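Local coordinates for uncharacterized GST-like proteinprotein (Pseudomonas syringae pv. tomato, PDB 3IC8), which is of unknown function but belongs to the glutathione S-transferase family and may bind glutathione, at residues Pro39-Arg51 / Arg288-Phe300. Numbering follows the deposited sequence.
Sequences PKPDLTALTGGYR and REDNRAGVVHVHF
R288, on strand 284-290 of the hairpin it forms with strand 296-300, reaches under the C-terminal end of helix 41-47 in the thioredoxin-like domain of this glutathione S-transferase relative. From CB the chain runs out to CD, which lies 3.9 Å from G48 CA. With CG wedged between the backbone N and the carbonyl carbon (chi1 51°) and a bend at chi3, the guanidinium is laid flat beneath the turn: NE comes to 3.4 Å from G48 CA and CZ to 3.5 Å, and this CA sits over the centre of the group, where the glycine has no side chain to get in the way. Beyond CZ, NH1 donates to A45 O at 3.0 Å, nearly straight and within the guanidinium plane, yet it meets that carbonyl from above its plane. NH2 makes a weak bond to A45 O and, to D290 OD1 of its own strand, a salt bridge whose hydrogen bond is also weak. Alongside, A293 CB packs against L46 CD2, and helix 228-237 adds I232 and A235 to this apolar patch. At the start of helix 41-47, R292 NH2 forms a salt bridge with D42 OD1, a straight hydrogen bond of 2.8 Å from above the carboxylate plane, while D42 OD2 is bonded to S228 OG.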
# COMPACT_ATOMS: atom_id res chain seq x y z
N PRO A 39 -33.25 -25.83 -7.39
CA PRO A 39 -32.21 -26.68 -6.89
C PRO A 39 -31.05 -26.29 -7.77
O PRO A 39 -31.17 -25.32 -8.50
CB PRO A 39 -32.74 -28.06 -7.25
CG PRO A 39 -33.61 -27.83 -8.44
CD PRO A 39 -33.77 -26.36 -8.64
N LYS A 40 -29.95 -27.00 -7.72
CA LYS A 40 -28.84 -26.58 -8.53
C LYS A 40 -28.40 -27.75 -9.36
O LYS A 40 -27.47 -28.44 -9.03
CB LYS A 40 -27.70 -26.10 -7.66
CG LYS A 40 -28.07 -25.01 -6.71
CD LYS A 40 -27.01 -24.78 -5.70
CE LYS A 40 -27.53 -23.99 -4.54
NZ LYS A 40 -26.70 -22.80 -4.25
N PRO A 41 -29.13 -27.98 -10.43
CA PRO A 41 -29.03 -29.19 -11.24
C PRO A 41 -27.69 -29.41 -11.92
O PRO A 41 -27.21 -30.50 -11.92
CB PRO A 41 -30.12 -28.99 -12.26
CG PRO A 41 -30.45 -27.56 -12.19
CD PRO A 41 -30.26 -27.16 -10.83
N ASP A 42 -27.11 -28.38 -12.50
CA ASP A 42 -25.78 -28.52 -13.04
C ASP A 42 -24.77 -28.84 -11.96
O ASP A 42 -23.83 -29.55 -12.20
CB ASP A 42 -25.39 -27.30 -13.86
CG ASP A 42 -26.27 -27.11 -15.06
OD1 ASP A 42 -27.31 -27.76 -15.10
OD2 ASP A 42 -25.95 -26.31 -15.95
N LEU A 43 -24.93 -28.29 -10.78
CA LEU A 43 -24.07 -28.66 -9.69
C LEU A 43 -24.22 -30.09 -9.21
O LEU A 43 -23.25 -30.79 -9.11
CB LEU A 43 -24.32 -27.71 -8.55
CG LEU A 43 -23.27 -27.44 -7.49
CD1 LEU A 43 -23.68 -28.05 -6.23
CD2 LEU A 43 -21.93 -27.89 -7.88
N THR A 44 -25.43 -30.52 -8.94
CA THR A 44 -25.68 -31.88 -8.50
C THR A 44 -25.44 -32.92 -9.57
O THR A 44 -25.30 -34.07 -9.29
CB THR A 44 -27.06 -32.06 -7.96
OG1 THR A 44 -27.98 -31.58 -8.91
CG2 THR A 44 -27.22 -31.29 -6.71
N ALA A 45 -25.37 -32.47 -10.80
CA ALA A 45 -25.00 -33.32 -11.88
C ALA A 45 -23.61 -33.84 -11.67
O ALA A 45 -23.36 -34.97 -11.94
CB ALA A 45 -25.06 -32.58 -13.15
N LEU A 46 -22.73 -33.01 -11.13
CA LEU A 46 -21.43 -33.47 -10.69
C LEU A 46 -21.34 -34.04 -9.28
O LEU A 46 -20.82 -35.08 -9.09
CB LEU A 46 -20.42 -32.35 -10.83
CG LEU A 46 -20.45 -31.52 -12.10
CD1 LEU A 46 -19.74 -30.26 -11.86
CD2 LEU A 46 -19.85 -32.23 -13.23
N THR A 47 -21.84 -33.33 -8.30
CA THR A 47 -21.78 -33.77 -6.92
C THR A 47 -22.57 -34.99 -6.52
O THR A 47 -22.19 -35.69 -5.62
CB THR A 47 -22.12 -32.68 -5.97
OG1 THR A 47 -23.46 -32.30 -6.18
CG2 THR A 47 -21.24 -31.51 -6.22
N GLY A 48 -23.68 -35.25 -7.17
CA GLY A 48 -24.60 -36.23 -6.64
C GLY A 48 -25.54 -35.68 -5.61
O GLY A 48 -26.19 -36.40 -4.91
N GLY A 49 -25.66 -34.37 -5.56
CA GLY A 49 -26.51 -33.73 -4.60
C GLY A 49 -25.91 -33.03 -3.40
O GLY A 49 -26.63 -32.36 -2.72
N TYR A 50 -24.62 -33.13 -3.17
CA TYR A 50 -24.01 -32.30 -2.18
C TYR A 50 -24.08 -30.90 -2.73
O TYR A 50 -23.72 -30.67 -3.86
CB TYR A 50 -22.57 -32.71 -1.98
CG TYR A 50 -21.83 -31.91 -0.96
CD1 TYR A 50 -21.96 -32.18 0.37
CD2 TYR A 50 -20.97 -30.91 -1.33
CE1 TYR A 50 -21.30 -31.48 1.29
CE2 TYR A 50 -20.30 -30.20 -0.41
CZ TYR A 50 -20.46 -30.49 0.91
OH TYR A 50 -19.78 -29.77 1.85
N ARG A 51 -24.56 -29.97 -1.95
CA ARG A 51 -24.69 -28.63 -2.45
C ARG A 51 -24.01 -27.54 -1.69
O ARG A 51 -24.33 -26.40 -1.87
CB ARG A 51 -26.14 -28.28 -2.68
CG ARG A 51 -26.75 -29.08 -3.76
CD ARG A 51 -28.04 -28.51 -4.17
NE ARG A 51 -29.05 -28.70 -3.16
CZ ARG A 51 -29.85 -29.75 -3.11
NH1 ARG A 51 -29.77 -30.70 -4.01
NH2 ARG A 51 -30.74 -29.82 -2.16
N ARG A 288 -19.85 -42.43 -9.15
CA ARG A 288 -21.24 -42.37 -9.53
C ARG A 288 -21.34 -42.05 -11.00
O ARG A 288 -20.44 -41.49 -11.55
CB ARG A 288 -21.99 -41.33 -8.72
CG ARG A 288 -21.35 -40.01 -8.69
CD ARG A 288 -22.18 -39.03 -7.96
NE ARG A 288 -23.41 -38.74 -8.65
CZ ARG A 288 -23.54 -37.81 -9.57
NH1 ARG A 288 -22.52 -37.06 -9.90
NH2 ARG A 288 -24.70 -37.62 -10.14
N GLU A 289 -22.44 -42.41 -11.63
CA GLU A 289 -22.60 -42.15 -13.04
C GLU A 289 -23.77 -41.23 -13.26
O GLU A 289 -24.84 -41.48 -12.78
CB GLU A 289 -22.82 -43.47 -13.76
CG GLU A 289 -22.97 -43.37 -15.26
CD GLU A 289 -22.81 -44.71 -15.95
OE1 GLU A 289 -22.89 -45.75 -15.28
OE2 GLU A 289 -22.59 -44.72 -17.17
N ASP A 290 -23.57 -40.12 -13.94
CA ASP A 290 -24.62 -39.16 -14.11
C ASP A 290 -25.09 -39.12 -15.54
O ASP A 290 -24.32 -39.34 -16.43
CB ASP A 290 -24.18 -37.77 -13.66
CG ASP A 290 -25.30 -36.77 -13.69
OD1 ASP A 290 -26.13 -36.76 -12.78
OD2 ASP A 290 -25.36 -36.00 -14.64
N ASN A 291 -26.37 -38.85 -15.74
CA ASN A 291 -26.91 -38.92 -17.07
C ASN A 291 -26.28 -37.92 -18.02
O ASN A 291 -25.96 -38.27 -19.12
CB ASN A 291 -28.41 -38.72 -17.03
CG ASN A 291 -29.17 -40.00 -16.76
OD1 ASN A 291 -28.67 -41.08 -16.97
ND2 ASN A 291 -30.40 -39.86 -16.30
N ARG A 292 -26.16 -36.68 -17.61
CA ARG A 292 -25.30 -35.73 -18.29
C ARG A 292 -23.79 -35.81 -18.15
O ARG A 292 -23.09 -35.67 -19.12
CB ARG A 292 -25.73 -34.32 -18.00
CG ARG A 292 -27.13 -34.06 -18.36
CD ARG A 292 -27.75 -33.20 -17.34
NE ARG A 292 -27.59 -31.82 -17.69
CZ ARG A 292 -27.50 -30.85 -16.82
NH1 ARG A 292 -27.56 -31.10 -15.53
NH2 ARG A 292 -27.37 -29.63 -17.24
N ALA A 293 -23.28 -35.94 -16.95
CA ALA A 293 -21.85 -35.85 -16.73
C ALA A 293 -21.05 -37.13 -16.88
O ALA A 293 -19.85 -37.09 -16.92
CB ALA A 293 -21.56 -35.22 -15.42
N GLY A 294 -21.70 -38.26 -16.94
CA GLY A 294 -20.97 -39.48 -17.11
C GLY A 294 -20.44 -40.01 -15.83
O GLY A 294 -20.98 -39.74 -14.79
N VAL A 295 -19.38 -40.78 -15.91
CA VAL A 295 -18.79 -41.36 -14.74
C VAL A 295 -17.94 -40.34 -14.04
O VAL A 295 -17.15 -39.67 -14.65
CB VAL A 295 -17.93 -42.53 -15.09
CG1 VAL A 295 -17.25 -43.02 -13.88
CG2 VAL A 295 -18.74 -43.60 -15.69
N VAL A 296 -18.12 -40.26 -12.74
CA VAL A 296 -17.50 -39.25 -11.94
C VAL A 296 -17.02 -39.79 -10.60
O VAL A 296 -17.62 -40.66 -10.03
CB VAL A 296 -18.49 -38.14 -11.74
CG1 VAL A 296 -18.61 -37.82 -10.34
CG2 VAL A 296 -18.14 -36.98 -12.55
N HIS A 297 -15.93 -39.24 -10.10
CA HIS A 297 -15.43 -39.59 -8.79
C HIS A 297 -15.63 -38.39 -7.89
O HIS A 297 -15.24 -37.31 -8.24
CB HIS A 297 -13.95 -39.88 -8.85
CG HIS A 297 -13.61 -41.28 -9.23
ND1 HIS A 297 -14.52 -42.17 -9.72
CD2 HIS A 297 -12.43 -41.93 -9.19
CE1 HIS A 297 -13.93 -43.31 -9.97
NE2 HIS A 297 -12.66 -43.20 -9.64
N VAL A 298 -16.22 -38.61 -6.73
CA VAL A 298 -16.47 -37.56 -5.76
C VAL A 298 -15.70 -37.79 -4.47
O VAL A 298 -15.75 -38.84 -3.91
CB VAL A 298 -17.94 -37.44 -5.49
CG1 VAL A 298 -18.24 -36.26 -4.65
CG2 VAL A 298 -18.67 -37.34 -6.74
N HIS A 299 -14.98 -36.79 -4.03
CA HIS A 299 -14.10 -36.94 -2.90
C HIS A 299 -14.54 -36.20 -1.66
O HIS A 299 -14.89 -35.06 -1.72
CB HIS A 299 -12.70 -36.50 -3.25
CG HIS A 299 -12.23 -36.95 -4.59
ND1 HIS A 299 -11.05 -37.62 -4.77
CD2 HIS A 299 -12.75 -36.76 -5.81
CE1 HIS A 299 -10.88 -37.86 -6.04
NE2 HIS A 299 -11.90 -37.35 -6.70
N PHE A 300 -14.53 -36.90 -0.54
CA PHE A 300 -14.95 -36.38 0.73
C PHE A 300 -13.91 -36.66 1.75
O PHE A 300 -13.27 -37.65 1.71
CB PHE A 300 -16.19 -37.07 1.21
CG PHE A 300 -17.36 -36.88 0.37
CD1 PHE A 300 -18.11 -35.76 0.47
CD2 PHE A 300 -17.75 -37.84 -0.50
CE1 PHE A 300 -19.18 -35.61 -0.29
CE2 PHE A 300 -18.83 -37.67 -1.26
CZ PHE A 300 -19.55 -36.57 -1.14